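Local coordinates for protein polycyclic ketone monooxygenase (Myceliophthora thermophila, PDB 5MQ6) that uses FAD and NADPH to insert one oxygen atom beside a ketone carbonyl, turning ketones, bulky polycyclic ones above all, into esters or lactones, at residues Phe81-Ala86 / Val95-Ala100; Gly89-Ala94 / Tyr165-Gln170. One frame throughout, in Å; residues are numbered along the deposited sequence.

How the interactions relate
Both contacts are made by one helix, 88-99, which follows the strand 78-84 through the glycine-rich turn that receives FAD. Interaction 1 presses the far end of the helix on the strand; interaction 2 packs its first turns against helix 157-170. Their centres lie about 8 Å apart, and they touch directly: V95 CG2 meets I167 CG2 at 3.6 Å, while I83 CG2 rests on G90 CA at 3.7 Å, where a glycine lets strand and helix come close. FAD is reached from both, by L84 and G85 beside the adenosine in interaction 1 and by G89 at the pyrophosphate in interaction 2.

Interaction 1 of 2, residues Phe81-Ala86 / Val95-Ala100; sequences FIILGA and VRLAEA. With FAD (flavin-adenine dinucleotide), chain B.
L97 reaches from helix 88-99 with both methyls over one face of the F81 ring, and this apolar meeting carries most of the contact. L97 CD2 sits 3.9 Å from the centroid of the F81 ring, only 17° off the normal, a CH-pi contact over the face. The other methyl, L97 CD1, lies nearer the root of the ring, 3.7 Å from F81 CG. L97 has its CG anti to the carbonyl carbon (chi1 -71°), a setting that turns the fork of the leucine onto the strand, and a branched tip suits a flat ring because its two methyls spread along it. With an alanine in place of F81, the contact would probably lose the aromatic face under L97 CD2 and leave a gap beside the leucine.

The second apolar touch is lighter: I83 CD1 comes 4.2 Å from L97 CD1. F81 and I83, two residues apart, both face the helix. L220 of the neighbouring strand 218-221 touches F81, I83 and L97, widening the hydrophobic layer.

Contacts with the cofactor lie at the other end of the strand. L84, with CG anti to the backbone N (chi1 -168°), sets CD2 3.6 Å from FAD C5A of the adenine, and G85 CA lies 3.6 Å from FAD O4B of the ribose. The backbone angles of G85 would jam a side chain against the preceding carbonyl oxygen.

The helix is thus held to the strand by hydrophobic burial and dispersion, without directional bonds across it, within the beta-alpha-beta unit of strand 78-84, helix 88-99 and strand 109-112.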
loop_
_atom_site.group_PDB
_atom_site.type_symbol
_atom_site.label_atom_id
_atom_site.label_comp_id
_atom_site.label_asym_id
_atom_site.label_seq_id
_atom_site.Cartn_x
_atom_site.Cartn_y
_atom_site.Cartn_z
ATOM N N PHE A 81 10.386 22.897 -2.438
ATOM C CA PHE A 81 9.551 21.732 -2.193
ATOM C C PHE A 81 10.260 20.766 -1.198
ATOM O O PHE A 81 11.437 20.404 -1.367
ATOM C CB PHE A 81 9.309 20.934 -3.496
ATOM C CG PHE A 81 8.588 21.705 -4.537
ATOM C CD1 PHE A 81 7.211 21.809 -4.517
ATOM C CD2 PHE A 81 9.289 22.395 -5.533
ATOM C CE1 PHE A 81 6.542 22.579 -5.453
ATOM C CE2 PHE A 81 8.604 23.183 -6.479
ATOM C CZ PHE A 81 7.219 23.289 -6.405
ATOM N N ILE A 82 9.523 20.346 -0.192
ATOM C CA ILE A 82 9.867 19.127 0.548
ATOM C C ILE A 82 8.895 18.031 0.173
ATOM O O ILE A 82 7.667 18.168 0.263
ATOM C CB ILE A 82 9.987 19.317 2.054
ATOM C CG1 ILE A 82 11.251 20.188 2.343
ATOM C CG2 ILE A 82 10.116 17.909 2.716
ATOM C CD1 ILE A 82 11.260 20.749 3.765
ATOM N N ILE A 83 9.490 16.928 -0.250
ATOM C CA ILE A 83 8.765 15.684 -0.510
ATOM C C ILE A 83 9.010 14.671 0.622
ATOM O O ILE A 83 10.156 14.344 0.892
ATOM C CB ILE A 83 9.230 15.066 -1.830
ATOM C CG1 ILE A 83 8.903 16.054 -2.988
ATOM C CG2 ILE A 83 8.553 13.688 -2.070
ATOM C CD1 ILE A 83 9.522 15.669 -4.320
ATOM N N LEU A 84 7.941 14.173 1.236
ATOM C CA LEU A 84 8.079 13.164 2.275
ATOM C C LEU A 84 7.859 11.842 1.600
ATOM O O LEU A 84 6.783 11.576 1.040
ATOM C CB LEU A 84 7.068 13.377 3.399
ATOM C CG LEU A 84 7.187 12.627 4.720
ATOM C CD1 LEU A 84 6.374 13.283 5.824
ATOM C CD2 LEU A 84 6.586 11.249 4.586
ATOM N N GLY A 85 8.925 11.052 1.576
ATOM C CA GLY A 85 8.950 9.806 0.902
ATOM C C GLY A 85 9.818 9.805 -0.350
ATOM O O GLY A 85 9.639 10.653 -1.197
ATOM N N ALA A 86 10.663 8.796 -0.461
ATOM C CA ALA A 86 11.594 8.612 -1.510
ATOM C C ALA A 86 11.370 7.230 -2.187
ATOM O O ALA A 86 12.253 6.680 -2.874
ATOM C CB ALA A 86 12.978 8.739 -0.934
ATOM N N VAL A 95 10.496 13.766 -10.182
ATOM C CA VAL A 95 10.616 13.772 -11.624
ATOM C C VAL A 95 9.593 14.744 -12.291
ATOM O O VAL A 95 9.948 15.526 -13.176
ATOM C CB VAL A 95 10.438 12.356 -12.207
ATOM C CG1 VAL A 95 10.362 12.429 -13.732
ATOM C CG2 VAL A 95 11.616 11.452 -11.842
ATOM N N ARG A 96 8.348 14.738 -11.848
ATOM C CA ARG A 96 7.351 15.559 -12.452
ATOM C C ARG A 96 7.648 17.048 -12.217
ATOM O O ARG A 96 7.457 17.868 -13.111
ATOM C CB ARG A 96 5.929 15.227 -11.947
ATOM C CG ARG A 96 5.065 14.351 -12.832
ATOM C CD ARG A 96 5.432 12.912 -12.825
ATOM N NE ARG A 96 4.751 12.136 -13.844
ATOM C CZ ARG A 96 3.602 11.485 -13.718
ATOM N NH1 ARG A 96 2.908 11.440 -12.602
ATOM N NH2 ARG A 96 3.155 10.864 -14.762
ATOM N N LEU A 97 8.067 17.417 -11.016
ATOM C CA LEU A 97 8.455 18.789 -10.743
ATOM C C LEU A 97 9.616 19.235 -11.668
ATOM O O LEU A 97 9.591 20.330 -12.277
ATOM C CB LEU A 97 8.848 18.934 -9.335
ATOM C CG LEU A 97 7.792 18.871 -8.224
ATOM C CD1 LEU A 97 8.556 18.894 -6.910
ATOM C CD2 LEU A 97 6.772 20.038 -8.244
ATOM N N ALA A 98 10.614 18.379 -11.769
ATOM C CA ALA A 98 11.781 18.687 -12.617
ATOM C C ALA A 98 11.312 18.913 -14.067
ATOM O O ALA A 98 11.613 19.923 -14.590
ATOM C CB ALA A 98 12.824 17.588 -12.555
ATOM N N GLU A 99 10.491 18.031 -14.645
ATOM C CA GLU A 99 9.992 18.142 -16.033
ATOM C C GLU A 99 9.002 19.305 -16.198
ATOM O O GLU A 99 8.864 19.866 -17.266
ATOM C CB GLU A 99 9.292 16.867 -16.483
ATOM C CG GLU A 99 10.199 15.641 -16.480
ATOM C CD GLU A 99 11.203 15.655 -17.604
ATOM O OE1 GLU A 99 10.944 16.302 -18.640
ATOM O OE2 GLU A 99 12.253 15.033 -17.446
ATOM N N ALA A 100 8.340 19.710 -15.158
ATOM C CA ALA A 100 7.452 20.844 -15.258
ATOM C C ALA A 100 8.178 22.155 -15.221
ATOM O O ALA A 100 7.516 23.179 -15.305
ATOM C CB ALA A 100 6.372 20.830 -14.142
HETATM P PA FAD B . 6.282 3.835 -0.038
HETATM O O1A FAD B . 5.664 3.223 1.175
HETATM O O2A FAD B . 6.935 2.973 -1.104
HETATM O O5B FAD B . 7.384 4.895 0.452
HETATM C C5B FAD B . 7.070 5.813 1.445
HETATM C C4B FAD B . 8.298 6.024 2.307
HETATM O O4B FAD B . 8.005 7.135 3.175
HETATM C C3B FAD B . 8.695 4.856 3.205
HETATM O O3B FAD B . 10.085 4.661 3.149
HETATM C C2B FAD B . 8.287 5.306 4.580
HETATM O O2B FAD B . 9.085 4.745 5.595
HETATM C C1B FAD B . 8.460 6.805 4.461
HETATM N N9A FAD B . 7.730 7.539 5.466
HETATM C C8A FAD B . 6.403 7.421 5.757
HETATM N N7A FAD B . 6.130 8.238 6.770
HETATM C C5A FAD B . 7.243 8.877 7.168
HETATM C C6A FAD B . 7.552 9.898 8.185
HETATM N N6A FAD B . 6.696 10.406 9.046
HETATM N N1A FAD B . 8.795 10.304 8.161
HETATM C C2A FAD B . 9.737 9.805 7.326
HETATM N N3A FAD B . 9.574 8.895 6.393
HETATM C C4A FAD B . 8.305 8.388 6.309
HETATM N N1 FAD B . 1.518 -2.250 -4.909
HETATM C C2 FAD B . 1.247 -2.510 -6.230
HETATM O O2 FAD B . 0.540 -1.751 -6.882
HETATM N N3 FAD B . 1.751 -3.598 -6.829
HETATM C C4 FAD B . 2.525 -4.448 -6.136
HETATM O O4 FAD B . 2.961 -5.419 -6.740
HETATM C C4X FAD B . 2.876 -4.264 -4.717
HETATM N N5 FAD B . 3.644 -5.123 -3.968
HETATM C C5X FAD B . 3.877 -4.814 -2.668
HETATM C C6 FAD B . 4.688 -5.719 -1.826
HETATM C C7 FAD B . 4.880 -5.297 -0.426
HETATM C C7M FAD B . 5.698 -6.142 0.525
HETATM C C8 FAD B . 4.279 -4.052 0.134
HETATM C C8M FAD B . 4.476 -3.600 1.580
HETATM C C9 FAD B . 3.517 -3.237 -0.680
HETATM C C9A FAD B . 3.297 -3.572 -2.046
HETATM N N10 FAD B . 2.493 -2.715 -2.817
HETATM C C10 FAD B . 2.296 -3.039 -4.163
HETATM C "C1'" FAD B . 1.949 -1.441 -2.295
HETATM C "C2'" FAD B . 3.153 -0.410 -2.344
HETATM O "O2'" FAD B . 3.291 0.205 -1.056
HETATM C "C3'" FAD B . 3.043 0.671 -3.475
HETATM O "O3'" FAD B . 2.986 0.015 -4.744
HETATM C "C4'" FAD B . 4.229 1.650 -3.641
HETATM O "O4'" FAD B . 5.587 1.035 -3.508
HETATM C "C5'" FAD B . 4.068 2.838 -2.671
HETATM O "O5'" FAD B . 4.953 3.900 -3.145
HETATM P P FAD B . 4.951 5.196 -2.172
HETATM O O1P FAD B . 6.270 5.966 -2.547
HETATM O O2P FAD B . 3.548 5.811 -2.282
HETATM O O3P FAD B . 5.004 4.601 -0.638
#

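Interaction 2 of 2, residues Gly89-Ala94 / Tyr165-Gln170; sequences GGLLYA and YRIATQ. With FAD (flavin-adenine dinucleotide), chain B.
L91 projects from helix 88-99 toward I167 and A168 of helix 157-170, and can be followed outward atom by atom. Its CB meets the first partner, I167 CG2, at 4.2 Å. CG, anti to the carbonyl carbon (chi1 -70°), carries the fork on alongside the isoleucine. Of the two methyls, L91 CD2 touches both I167 CG2, at 4.2 Å, and A168 CB, at 4.3 Å, whereas CD1 lies over I167 more loosely.

The residue types fit this spacing. I167 branches at CB and so offers a methyl close to its own backbone; that CG2 lies anti to the backbone N. A168 has only a methyl, which leaves room for the leucine tip and lets the CA atoms of L91 and A168 stand 7.2 Å apart. Around this apolar pairing, L173 also touches L91, and F118 lies on A168.

At its N-terminal end helix 88-99 meets FAD. G89 N donates a hydrogen bond of 2.9 Å to FAD O1P, bent to 141° at the hydrogen. A side chain at G89 would strike that oxygen, consistent with a glycine here, and the helix dipole probably adds to the pull on the phosphate.

G85, G87 and G90 fit the GxGxxG pattern of a Rossmann-type strand-turn-helix, consistent with a phosphate at the start of the helix; here helix 157-170 packs on the flank of that dinucleotide-binding motif.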
loop_
_atom_site.group_PDB
_atom_site.type_symbol
_atom_site.label_atom_id
_atom_site.label_comp_id
_atom_site.label_asym_id
_atom_site.label_seq_id
_atom_site.Cartn_x
_atom_site.Cartn_y
_atom_site.Cartn_z
ATOM N N GLY A 89 6.485 6.796 -5.318
ATOM C CA GLY A 89 5.658 7.979 -5.251
ATOM C C GLY A 89 6.383 9.293 -5.149
ATOM O O GLY A 89 6.118 10.207 -5.897
ATOM N N GLY A 90 7.264 9.422 -4.176
ATOM C CA GLY A 90 8.047 10.618 -4.079
ATOM C C GLY A 90 8.957 10.856 -5.252
ATOM O O GLY A 90 9.177 12.013 -5.659
ATOM N N LEU A 91 9.532 9.773 -5.782
ATOM C CA LEU A 91 10.292 9.919 -7.020
ATOM C C LEU A 91 9.452 10.501 -8.170
ATOM O O LEU A 91 9.941 11.363 -8.890
ATOM C CB LEU A 91 10.928 8.617 -7.439
ATOM C CG LEU A 91 12.080 8.107 -6.569
ATOM C CD1 LEU A 91 12.287 6.656 -6.940
ATOM C CD2 LEU A 91 13.311 8.970 -6.821
ATOM N N LEU A 92 8.239 9.980 -8.372
ATOM C CA LEU A 92 7.348 10.550 -9.361
ATOM C C LEU A 92 7.076 12.014 -9.133
ATOM O O LEU A 92 7.053 12.817 -10.091
ATOM C CB LEU A 92 6.038 9.789 -9.372
ATOM C CG LEU A 92 6.120 8.586 -10.266
ATOM C CD1 LEU A 92 4.878 7.647 -9.966
ATOM C CD2 LEU A 92 6.154 9.057 -11.762
ATOM N N TYR A 93 6.902 12.409 -7.909
ATOM C CA TYR A 93 6.700 13.865 -7.661
ATOM C C TYR A 93 7.960 14.637 -8.095
ATOM O O TYR A 93 7.884 15.708 -8.745
ATOM C CB TYR A 93 6.552 14.167 -6.156
ATOM C CG TYR A 93 5.206 14.163 -5.450
ATOM C CD1 TYR A 93 4.068 14.796 -5.958
ATOM C CD2 TYR A 93 5.135 13.644 -4.170
ATOM C CE1 TYR A 93 2.889 14.825 -5.263
ATOM C CE2 TYR A 93 3.982 13.719 -3.407
ATOM C CZ TYR A 93 2.863 14.336 -3.938
ATOM O OH TYR A 93 1.796 14.374 -3.106
ATOM N N ALA A 94 9.124 14.101 -7.724
ATOM C CA ALA A 94 10.376 14.791 -8.006
ATOM C C ALA A 94 10.628 14.898 -9.505
ATOM O O ALA A 94 10.927 16.013 -10.047
ATOM C CB ALA A 94 11.558 14.059 -7.366
ATOM N N TYR A 165 16.783 3.473 -7.909
ATOM C CA TYR A 165 18.126 4.065 -8.105
ATOM C C TYR A 165 18.347 4.565 -9.494
ATOM O O TYR A 165 18.920 5.642 -9.666
ATOM C CB TYR A 165 19.271 3.136 -7.628
ATOM C CG TYR A 165 19.394 3.360 -6.184
ATOM C CD1 TYR A 165 18.433 2.891 -5.278
ATOM C CD2 TYR A 165 20.454 4.161 -5.672
ATOM C CE1 TYR A 165 18.538 3.133 -3.881
ATOM C CE2 TYR A 165 20.569 4.399 -4.284
ATOM C CZ TYR A 165 19.586 3.915 -3.412
ATOM O OH TYR A 165 19.650 4.284 -2.108
ATOM N N ARG A 166 17.826 3.840 -10.480
ATOM C CA ARG A 166 17.923 4.300 -11.854
ATOM C C ARG A 166 17.221 5.655 -12.018
ATOM O O ARG A 166 17.692 6.578 -12.748
ATOM C CB ARG A 166 17.347 3.265 -12.814
ATOM C CG ARG A 166 17.212 3.735 -14.253
ATOM C CD ARG A 166 16.793 2.607 -15.218
ATOM N NE ARG A 166 17.677 1.467 -15.096
ATOM C CZ ARG A 166 17.482 0.343 -14.403
ATOM N NH1 ARG A 166 16.334 0.066 -13.774
ATOM N NH2 ARG A 166 18.500 -0.523 -14.339
ATOM N N ILE A 167 16.051 5.774 -11.404
ATOM C CA ILE A 167 15.283 7.022 -11.537
ATOM C C ILE A 167 16.049 8.135 -10.824
ATOM O O ILE A 167 16.236 9.207 -11.385
ATOM C CB ILE A 167 13.850 6.901 -10.992
ATOM C CG1 ILE A 167 13.064 5.958 -11.919
ATOM C CG2 ILE A 167 13.126 8.269 -10.963
ATOM C CD1 ILE A 167 11.862 5.335 -11.297
ATOM N N ALA A 168 16.476 7.882 -9.598
ATOM C CA ALA A 168 17.165 8.938 -8.860
ATOM C C ALA A 168 18.418 9.420 -9.565
ATOM O O ALA A 168 18.750 10.639 -9.541
ATOM C CB ALA A 168 17.496 8.447 -7.477
ATOM N N THR A 169 19.104 8.480 -10.232
ATOM C CA THR A 169 20.296 8.782 -11.023
ATOM C C THR A 169 19.946 9.603 -12.230
ATOM O O THR A 169 20.568 10.627 -12.497
ATOM C CB THR A 169 20.954 7.478 -11.477
ATOM O OG1 THR A 169 21.517 6.835 -10.317
ATOM C CG2 THR A 169 22.061 7.706 -12.544
ATOM N N GLN A 170 18.933 9.159 -12.963
ATOM C CA GLN A 170 18.563 9.828 -14.171
ATOM C C GLN A 170 18.164 11.287 -13.892
ATOM O O GLN A 170 18.520 12.181 -14.662
ATOM C CB GLN A 170 17.503 9.056 -14.954
ATOM C CG GLN A 170 17.156 9.725 -16.248
ATOM C CD GLN A 170 16.455 8.840 -17.215
ATOM O OE1 GLN A 170 16.558 7.610 -17.171
ATOM N NE2 GLN A 170 15.696 9.455 -18.098
HETATM P PA FAD B . 6.282 3.835 -0.038
HETATM O O1A FAD B . 5.664 3.223 1.175
HETATM O O2A FAD B . 6.935 2.973 -1.104
HETATM O O5B FAD B . 7.384 4.895 0.452
HETATM C C5B FAD B . 7.070 5.813 1.445
HETATM C C4B FAD B . 8.298 6.024 2.307
HETATM O O4B FAD B . 8.005 7.135 3.175
HETATM C C3B FAD B . 8.695 4.856 3.205
HETATM O O3B FAD B . 10.085 4.661 3.149
HETATM C C2B FAD B . 8.287 5.306 4.580
HETATM O O2B FAD B . 9.085 4.745 5.595
HETATM C C1B FAD B . 8.460 6.805 4.461
HETATM N N9A FAD B . 7.730 7.539 5.466
HETATM C C8A FAD B . 6.403 7.421 5.757
HETATM N N7A FAD B . 6.130 8.238 6.770
HETATM C C5A FAD B . 7.243 8.877 7.168
HETATM C C6A FAD B . 7.552 9.898 8.185
HETATM N N6A FAD B . 6.696 10.406 9.046
HETATM N N1A FAD B . 8.795 10.304 8.161
HETATM C C2A FAD B . 9.737 9.805 7.326
HETATM N N3A FAD B . 9.574 8.895 6.393
HETATM C C4A FAD B . 8.305 8.388 6.309
HETATM N N1 FAD B . 1.518 -2.250 -4.909
HETATM C C2 FAD B . 1.247 -2.510 -6.230
HETATM O O2 FAD B . 0.540 -1.751 -6.882
HETATM N N3 FAD B . 1.751 -3.598 -6.829
HETATM C C4 FAD B . 2.525 -4.448 -6.136
HETATM O O4 FAD B . 2.961 -5.419 -6.740
HETATM C C4X FAD B . 2.876 -4.264 -4.717
HETATM N N5 FAD B . 3.644 -5.123 -3.968
HETATM C C5X FAD B . 3.877 -4.814 -2.668
HETATM C C6 FAD B . 4.688 -5.719 -1.826
HETATM C C7 FAD B . 4.880 -5.297 -0.426
HETATM C C7M FAD B . 5.698 -6.142 0.525
HETATM C C8 FAD B . 4.279 -4.052 0.134
HETATM C C8M FAD B . 4.476 -3.600 1.580
HETATM C C9 FAD B . 3.517 -3.237 -0.680
HETATM C C9A FAD B . 3.297 -3.572 -2.046
HETATM N N10 FAD B . 2.493 -2.715 -2.817
HETATM C C10 FAD B . 2.296 -3.039 -4.163
HETATM C "C1'" FAD B . 1.949 -1.441 -2.295
HETATM C "C2'" FAD B . 3.153 -0.410 -2.344
HETATM O "O2'" FAD B . 3.291 0.205 -1.056
HETATM C "C3'" FAD B . 3.043 0.671 -3.475
HETATM O "O3'" FAD B . 2.986 0.015 -4.744
HETATM C "C4'" FAD B . 4.229 1.650 -3.641
HETATM O "O4'" FAD B . 5.587 1.035 -3.508
HETATM C "C5'" FAD B . 4.068 2.838 -2.671
HETATM O "O5'" FAD B . 4.953 3.900 -3.145
HETATM P P FAD B . 4.951 5.196 -2.172
HETATM O O1P FAD B . 6.270 5.966 -2.547
HETATM O O2P FAD B . 3.548 5.811 -2.282
HETATM O O3P FAD B . 5.004 4.601 -0.638
#